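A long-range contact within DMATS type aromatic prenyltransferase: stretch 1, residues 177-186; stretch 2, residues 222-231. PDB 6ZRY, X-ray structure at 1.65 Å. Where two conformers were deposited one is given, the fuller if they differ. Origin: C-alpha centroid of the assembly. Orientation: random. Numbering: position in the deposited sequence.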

# COMPACT_ATOMS: atom_id res chain seq x y z
N ARG A 177 -10.50 -11.46 15.99
CA ARG A 177 -11.30 -12.70 16.24
C ARG A 177 -12.65 -12.55 15.51
O ARG A 177 -13.07 -13.50 14.87
N ALA A 178 -13.25 -11.35 15.57
CA ALA A 178 -14.50 -11.01 14.84
C ALA A 178 -14.29 -11.23 13.34
O ALA A 178 -15.18 -11.82 12.69
N LEU A 179 -13.13 -10.83 12.80
CA LEU A 179 -12.85 -11.01 11.36
C LEU A 179 -12.66 -12.49 11.05
O LEU A 179 -13.25 -12.97 10.09
N LEU A 180 -11.84 -13.21 11.81
CA LEU A 180 -11.58 -14.65 11.49
C LEU A 180 -12.87 -15.47 11.65
O LEU A 180 -13.13 -16.32 10.81
N ASP A 181 -13.65 -15.23 12.70
CA ASP A 181 -14.83 -16.07 13.01
C ASP A 181 -16.04 -15.66 12.16
O ASP A 181 -16.90 -16.55 11.93
N HIS A 182 -16.15 -14.38 11.78
CA HIS A 182 -17.39 -13.85 11.14
C HIS A 182 -17.11 -13.05 9.85
O HIS A 182 -18.11 -12.63 9.26
N GLY A 183 -15.84 -12.86 9.44
CA GLY A 183 -15.46 -11.96 8.33
C GLY A 183 -14.71 -12.63 7.19
O GLY A 183 -14.36 -11.93 6.25
N VAL A 184 -14.47 -13.96 7.23
CA VAL A 184 -13.67 -14.67 6.18
C VAL A 184 -14.56 -15.66 5.42
O VAL A 184 -15.30 -16.40 6.07
N ARG A 185 -14.49 -15.68 4.07
CA ARG A 185 -15.37 -16.54 3.21
C ARG A 185 -15.33 -17.97 3.76
O ARG A 185 -14.27 -18.46 4.11
N PRO A 186 -16.48 -18.67 3.87
CA PRO A 186 -16.49 -20.04 4.40
C PRO A 186 -15.38 -20.93 3.78
O PRO A 186 -15.41 -21.13 2.59
N TRP A 222 -20.17 -9.17 -3.56
CA TRP A 222 -21.09 -9.65 -2.49
C TRP A 222 -20.29 -10.18 -1.30
O TRP A 222 -20.59 -9.82 -0.14
N ASP A 223 -19.30 -11.00 -1.57
CA ASP A 223 -18.48 -11.67 -0.52
C ASP A 223 -17.50 -10.67 0.12
O ASP A 223 -17.32 -10.74 1.30
N VAL A 224 -16.88 -9.79 -0.67
CA VAL A 224 -15.93 -8.81 -0.14
C VAL A 224 -16.69 -7.81 0.77
O VAL A 224 -16.14 -7.43 1.81
N THR A 225 -17.89 -7.40 0.41
CA THR A 225 -18.70 -6.46 1.25
C THR A 225 -19.24 -7.20 2.47
O THR A 225 -19.44 -6.55 3.48
N ARG A 226 -19.46 -8.50 2.38
CA ARG A 226 -19.85 -9.29 3.59
C ARG A 226 -18.66 -9.31 4.57
O ARG A 226 -18.88 -9.10 5.77
N ALA A 227 -17.45 -9.48 4.08
CA ALA A 227 -16.23 -9.38 4.92
C ALA A 227 -16.17 -7.97 5.52
O ALA A 227 -15.99 -7.84 6.74
N ALA A 228 -16.44 -6.95 4.73
CA ALA A 228 -16.35 -5.55 5.21
C ALA A 228 -17.38 -5.27 6.30
O ALA A 228 -17.13 -4.40 7.14
N SER A 229 -18.52 -5.96 6.29
CA SER A 229 -19.67 -5.65 7.16
C SER A 229 -19.35 -5.93 8.64
O SER A 229 -20.16 -5.49 9.47
N VAL A 230 -18.23 -6.58 8.99
CA VAL A 230 -17.81 -6.70 10.43
C VAL A 230 -17.35 -5.34 10.96
O VAL A 230 -17.29 -5.18 12.19
N VAL A 231 -17.01 -4.40 10.08
CA VAL A 231 -16.52 -3.06 10.50
C VAL A 231 -17.70 -2.17 10.89
O VAL A 231 -18.67 -2.03 10.07

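What is the strongest polar tie between the stretches? It is a forked hydrogen bond from the guanidinium of Arg226 to a backbone carbonyl: NH1 of Arg226 lies 2.7 Å from O of His182, and NH2 of Arg226 lies 2.9 Å from the same His182 O. The carbonyl sits at the guanidinium edge, near its plane, so both nitrogens can donate to it. Although the CA-to-CB bond of Arg226 points sideways, its t, p, t run of chi1 to chi3 brings the end of the chain nearer to stretch 1.

How are Arg185 and Asp223 linked? They are joined through a water, which accepts from NH1 of Arg185 at 2.9 Å and donates to OD2 of Asp223 at 2.5 Å. Asp223, chi1 m, points toward stretch 1, while Arg185, with chi1 to chi3 m, t, m, starts out sideways. Their aliphatic parts also meet, with CD of Arg185 3.8 Å from CB of Asp223.

Where do the backbones come closest? CA of Gly183 lies 4.3 Å from CA of Ala227. The O of Gly183 is 3.1 Å from CB of Ala227 and also makes a CA-H...O contact with CA of Ala227 at 3.4 Å. A CB on Gly183 would clash with CD1 of Leu179, in the same stretch, and sit tightly against CG1 of Val230.

What fills the apolar end of the contact? Val230, chi1 m, points toward stretch 1 and has the largest area covered by the other stretch. CG1 of Val230 lies 3.8 Å from CA of Gly183 and 3.7 Å from O of His182, while CG2 of Val230 meets CD1 of Leu179 at 4.1 Å. Leu179 sets out sideways, but its t, p rotamer carries its end nearer. The ring of His182, chi1 m, instead leads away.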

# COMPACT_ATOMS: atom_id res chain seq x y z
CB ARG A 177 -11.46 -12.98 17.75
CG ARG A 177 -10.38 -13.89 18.32
CD ARG A 177 -10.59 -14.30 19.78
NE ARG A 177 -10.12 -13.25 20.68
CZ ARG A 177 -10.89 -12.37 21.33
NH1 ARG A 177 -12.21 -12.39 21.21
NH2 ARG A 177 -10.32 -11.47 22.10
CB ALA A 178 -14.93 -9.60 15.14
CB LEU A 179 -11.64 -10.15 10.96
CG LEU A 179 -11.22 -10.22 9.49
CD1 LEU A 179 -12.23 -9.57 8.58
CD2 LEU A 179 -9.87 -9.55 9.29
CB LEU A 180 -10.46 -15.20 12.39
CG LEU A 180 -9.02 -14.91 11.97
CD1 LEU A 180 -8.06 -15.85 12.69
CD2 LEU A 180 -8.81 -14.99 10.46
CB ASP A 181 -15.16 -16.03 14.48
CG ASP A 181 -14.13 -16.75 15.34
OD1 ASP A 181 -13.29 -17.47 14.76
OD2 ASP A 181 -14.14 -16.54 16.54
CB HIS A 182 -18.19 -13.02 12.16
CG HIS A 182 -18.62 -13.86 13.31
ND1 HIS A 182 -19.52 -14.88 13.16
CD2 HIS A 182 -18.20 -13.88 14.59
CE1 HIS A 182 -19.66 -15.51 14.34
NE2 HIS A 182 -18.86 -14.90 15.23
CB VAL A 184 -12.43 -15.33 6.83
CG1 VAL A 184 -11.72 -16.29 5.88
CG2 VAL A 184 -11.45 -14.27 7.34
CB ARG A 185 -14.93 -16.53 1.74
CG ARG A 185 -15.39 -15.31 0.96
CD ARG A 185 -14.98 -15.36 -0.51
NE ARG A 185 -13.55 -15.14 -0.71
CZ ARG A 185 -12.94 -15.15 -1.90
NH1 ARG A 185 -13.62 -15.37 -3.01
NH2 ARG A 185 -11.63 -14.93 -1.97
CB PRO A 186 -17.90 -20.55 4.04
CG PRO A 186 -18.76 -19.29 3.96
CD PRO A 186 -17.82 -18.20 3.49
CB TRP A 222 -21.99 -10.73 -3.06
CG TRP A 222 -22.91 -11.39 -2.09
CD1 TRP A 222 -22.71 -12.59 -1.48
CD2 TRP A 222 -24.22 -10.94 -1.66
NE1 TRP A 222 -23.79 -12.93 -0.72
CE2 TRP A 222 -24.72 -11.93 -0.79
CE3 TRP A 222 -24.99 -9.79 -1.89
CZ2 TRP A 222 -25.97 -11.81 -0.16
CZ3 TRP A 222 -26.23 -9.69 -1.28
CH2 TRP A 222 -26.72 -10.68 -0.43
CB ASP A 223 -17.76 -12.89 -1.07
CG ASP A 223 -18.69 -14.03 -1.45
OD1 ASP A 223 -19.61 -14.34 -0.65
OD2 ASP A 223 -18.47 -14.64 -2.55
CB VAL A 224 -15.17 -8.11 -1.27
CG1 VAL A 224 -14.31 -7.00 -0.77
CG2 VAL A 224 -14.35 -9.12 -2.07
CB THR A 225 -19.80 -5.74 0.45
OG1 THR A 225 -20.62 -6.68 -0.24
CG2 THR A 225 -19.21 -4.76 -0.53
CB ARG A 226 -20.29 -10.71 3.22
CG ARG A 226 -20.61 -11.56 4.44
CD ARG A 226 -21.53 -10.95 5.48
NE ARG A 226 -21.63 -11.84 6.61
CZ ARG A 226 -20.70 -11.99 7.53
NH1 ARG A 226 -19.61 -11.22 7.51
NH2 ARG A 226 -20.84 -12.91 8.49
CB ALA A 227 -15.02 -9.72 4.12
CB ALA A 228 -16.49 -4.59 4.06
CB SER A 229 -20.93 -6.36 6.71
OG SER A 229 -20.79 -7.75 6.79
CB VAL A 230 -16.75 -7.79 10.73
CG1 VAL A 230 -17.23 -9.18 10.32
CG2 VAL A 230 -15.39 -7.47 10.12
CB VAL A 231 -15.69 -2.40 9.40
CG1 VAL A 231 -15.13 -1.05 9.85
CG2 VAL A 231 -14.58 -3.35 8.91
O HOH W 1 -16.34 -14.74 -3.83